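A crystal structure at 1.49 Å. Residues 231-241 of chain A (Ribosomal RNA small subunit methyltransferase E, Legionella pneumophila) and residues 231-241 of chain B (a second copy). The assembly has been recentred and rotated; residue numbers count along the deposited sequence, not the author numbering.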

# COMPACT_ATOMS: atom_id res chain seq x y z
N ALA A 231 -0.18 3.94 -5.74
CA ALA A 231 1.24 4.23 -5.55
C ALA A 231 1.99 2.99 -5.08
O ALA A 231 3.03 2.64 -5.65
N ILE A 232 1.47 2.32 -4.06
CA ILE A 232 2.07 1.08 -3.57
C ILE A 232 2.14 0.05 -4.68
O ILE A 232 3.17 -0.61 -4.90
N THR A 233 1.01 -0.16 -5.38
CA THR A 233 0.95 -1.21 -6.37
C THR A 233 1.87 -0.91 -7.55
O THR A 233 2.58 -1.79 -8.02
N ALA A 234 1.86 0.33 -8.02
CA ALA A 234 2.70 0.68 -9.16
C ALA A 234 4.19 0.54 -8.83
O ALA A 234 4.96 -0.00 -9.62
N LEU A 235 4.60 1.01 -7.65
CA LEU A 235 6.01 0.88 -7.29
C LEU A 235 6.39 -0.59 -7.10
O LEU A 235 7.47 -1.01 -7.53
N SER A 236 5.49 -1.39 -6.50
CA SER A 236 5.77 -2.82 -6.37
C SER A 236 5.95 -3.48 -7.72
O SER A 236 6.88 -4.28 -7.91
N VAL A 237 5.04 -3.20 -8.66
CA VAL A 237 5.09 -3.82 -9.97
C VAL A 237 6.35 -3.39 -10.71
O VAL A 237 7.07 -4.23 -11.25
N LEU A 238 6.65 -2.09 -10.70
CA LEU A 238 7.85 -1.60 -11.37
C LEU A 238 9.13 -2.20 -10.75
O LEU A 238 10.01 -2.66 -11.49
N GLN A 239 9.23 -2.22 -9.42
CA GLN A 239 10.43 -2.79 -8.80
C GLN A 239 10.53 -4.29 -9.05
O GLN A 239 11.64 -4.83 -9.17
N ALA A 240 9.40 -5.00 -9.08
CA ALA A 240 9.48 -6.42 -9.41
C ALA A 240 9.88 -6.63 -10.87
O ALA A 240 10.58 -7.60 -11.19
N ALA A 241 9.40 -5.77 -11.76
CA ALA A 241 9.67 -5.94 -13.19
C ALA A 241 11.12 -5.58 -13.54
O ALA A 241 11.77 -6.30 -14.31
N ALA B 231 1.97 -7.10 2.73
CA ALA B 231 0.76 -7.69 2.17
C ALA B 231 0.42 -7.08 0.83
O ALA B 231 0.14 -7.80 -0.14
N ILE B 232 0.39 -5.75 0.76
CA ILE B 232 -0.09 -5.14 -0.47
C ILE B 232 0.96 -5.24 -1.58
O ILE B 232 0.62 -5.41 -2.75
N THR B 233 2.25 -5.19 -1.23
CA THR B 233 3.29 -5.41 -2.22
C THR B 233 3.25 -6.83 -2.77
O THR B 233 3.39 -7.05 -3.99
N ALA B 234 3.07 -7.82 -1.90
CA ALA B 234 3.03 -9.21 -2.37
C ALA B 234 1.83 -9.44 -3.28
O ALA B 234 1.96 -10.07 -4.33
N LEU B 235 0.66 -8.96 -2.87
CA LEU B 235 -0.52 -9.12 -3.72
C LEU B 235 -0.33 -8.45 -5.07
O LEU B 235 -0.74 -8.99 -6.10
N SER B 236 0.28 -7.26 -5.08
CA SER B 236 0.52 -6.57 -6.36
C SER B 236 1.45 -7.38 -7.25
O SER B 236 1.22 -7.51 -8.46
N VAL B 237 2.53 -7.90 -6.67
CA VAL B 237 3.50 -8.64 -7.47
C VAL B 237 2.89 -9.94 -7.97
O VAL B 237 3.05 -10.31 -9.14
N LEU B 238 2.13 -10.63 -7.11
CA LEU B 238 1.51 -11.89 -7.53
C LEU B 238 0.42 -11.66 -8.57
O LEU B 238 0.33 -12.42 -9.54
N GLN B 239 -0.39 -10.61 -8.42
CA GLN B 239 -1.41 -10.33 -9.43
C GLN B 239 -0.80 -9.90 -10.74
O GLN B 239 -1.36 -10.16 -11.81
N ALA B 240 0.33 -9.20 -10.70
CA ALA B 240 0.97 -8.84 -11.97
C ALA B 240 1.57 -10.07 -12.64
O ALA B 240 1.43 -10.26 -13.85
N ALA B 241 2.21 -10.94 -11.85
CA ALA B 241 2.89 -12.11 -12.42
C ALA B 241 1.90 -13.14 -12.94
O ALA B 241 2.10 -13.70 -14.03

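The two stretches are helical throughout, and both helices run on beyond the segment at each end. Their axes come within 8.5 Å and their N-to-C directions differ by 58°. The same residues meet in both copies: in chain B they are I232(B), T233(B), S236(B), V237(B) and A240(B). Together the two sides bury 381 Å².

A231(B) opens the stretch out of reach of chain A.

I232(B) points its CA-to-CB bond toward the other helix. Both its chi angles are m, and the end of the side chain leads away. The branch methyl stays at the contact: CG2 of I232(B) lies 3.9 Å from CG2 of I232(A). The chain A residue is also m at chi1 but t at chi2, so the two isoleucines differ at their outer ends.

T233(B) leaves its helix sideways, with chi1 m. Its OG1 is 3.3 Å from OG of S236(A) and 4.2 Å from CG2 of I232(A). The same OG1 also hydrogen-bonds to a residue just before or after the stretch.

A234(B) points away and L235(B) is out of reach. Neither touches chain A.

S236(B) points toward chain A, with chi1 m. This rotamer brings its OG back to its own helix, where it donates a hydrogen bond to O of I232(B) at 2.8 Å. S236(A) does the same, from its OG to O of I232(A) at 2.7 Å. Across the contact, OG of S236(B) is 3.0 Å from OG1 of T233(A), a hydrogen-bonding distance. The two serines also meet directly, CB of S236(A) to CB of S236(B) at 3.9 Å. Such small side chains let the backbones come close: CA of T233(A) is 5.4 Å from CA of S236(B).

V237(B) is directed sideways, with chi1 t. Its CG2 reaches CB of A240(A) at 3.9 Å and also lies 3.9 Å from the backbone O of S236(A). V237(A), also t, repeats this packing. Its CG2 is 3.9 Å from O of S236(B). The CA atoms of V237(A) and V237(B) are 5.7 Å apart.

L238(B) is out of reach. Q239(B) starts sideways, but its end leads away, with chi1 and chi2 both m. Its amide is hydrogen-bonded elsewhere in the structure.

A240(B) points toward chain A. Its CB packs on CG2 of V237(A) at 3.9 Å, an apolar contact that matches the one between A240(A) and V237(B). A241(B) is partly exposed and takes no part.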

# COMPACT_ATOMS: atom_id res chain seq x y z
CB ALA A 231 1.42 5.38 -4.57
CB ILE A 232 1.25 0.50 -2.40
CG1 ILE A 232 1.10 1.48 -1.25
CG2 ILE A 232 1.83 -0.84 -1.95
CD1 ILE A 232 0.16 0.93 -0.18
CB THR A 233 -0.51 -1.36 -6.84
OG1 THR A 233 -1.28 -1.80 -5.72
CG2 THR A 233 -0.64 -2.37 -7.95
CB ALA A 234 2.40 2.11 -9.64
CB LEU A 235 6.32 1.69 -6.04
CG LEU A 235 6.19 3.21 -6.17
CD1 LEU A 235 6.40 3.86 -4.83
CD2 LEU A 235 7.21 3.73 -7.15
CB SER A 236 4.64 -3.52 -5.61
OG SER A 236 4.47 -2.96 -4.33
CB VAL A 237 3.80 -3.52 -10.76
CG1 VAL A 237 3.95 -3.92 -12.22
CG2 VAL A 237 2.63 -4.26 -10.13
CB LEU A 238 7.88 -0.07 -11.36
CG LEU A 238 6.75 0.50 -12.25
CD1 LEU A 238 6.65 2.00 -12.06
CD2 LEU A 238 6.91 0.17 -13.74
CB GLN A 239 10.47 -2.54 -7.30
CG GLN A 239 10.49 -1.08 -6.88
CD GLN A 239 11.83 -0.45 -7.06
OE1 GLN A 239 12.65 -0.95 -7.81
NE2 GLN A 239 12.07 0.64 -6.35
CB ALA A 240 8.12 -7.09 -9.15
CB ALA A 241 8.72 -5.07 -14.02
CB ALA B 231 -0.41 -7.50 3.14
CB ILE B 232 -0.60 -3.71 -0.21
CG1 ILE B 232 -1.61 -3.72 0.95
CG2 ILE B 232 -1.30 -3.15 -1.45
CD1 ILE B 232 -2.63 -4.92 0.94
CB THR B 233 4.66 -5.14 -1.55
OG1 THR B 233 4.72 -3.75 -1.18
CG2 THR B 233 5.83 -5.50 -2.46
CB ALA B 234 2.96 -10.15 -1.16
CB LEU B 235 -1.76 -8.56 -3.02
CG LEU B 235 -2.20 -9.34 -1.79
CD1 LEU B 235 -3.41 -8.72 -1.20
CD2 LEU B 235 -2.47 -10.79 -2.16
CB SER B 236 1.15 -5.20 -6.09
OG SER B 236 0.34 -4.34 -5.31
CB VAL B 237 4.79 -8.88 -6.67
CG1 VAL B 237 5.71 -9.82 -7.44
CG2 VAL B 237 5.49 -7.56 -6.37
CB LEU B 238 0.92 -12.61 -6.31
CG LEU B 238 1.97 -13.06 -5.30
CD1 LEU B 238 1.27 -13.63 -4.06
CD2 LEU B 238 2.91 -14.09 -5.92
CB GLN B 239 -2.36 -9.24 -8.95
CG GLN B 239 -3.29 -9.68 -7.83
CD GLN B 239 -4.40 -10.65 -8.27
OE1 GLN B 239 -4.34 -11.26 -9.35
NE2 GLN B 239 -5.39 -10.81 -7.41
CB ALA B 240 2.04 -7.77 -11.70
CB ALA B 241 3.82 -12.73 -11.37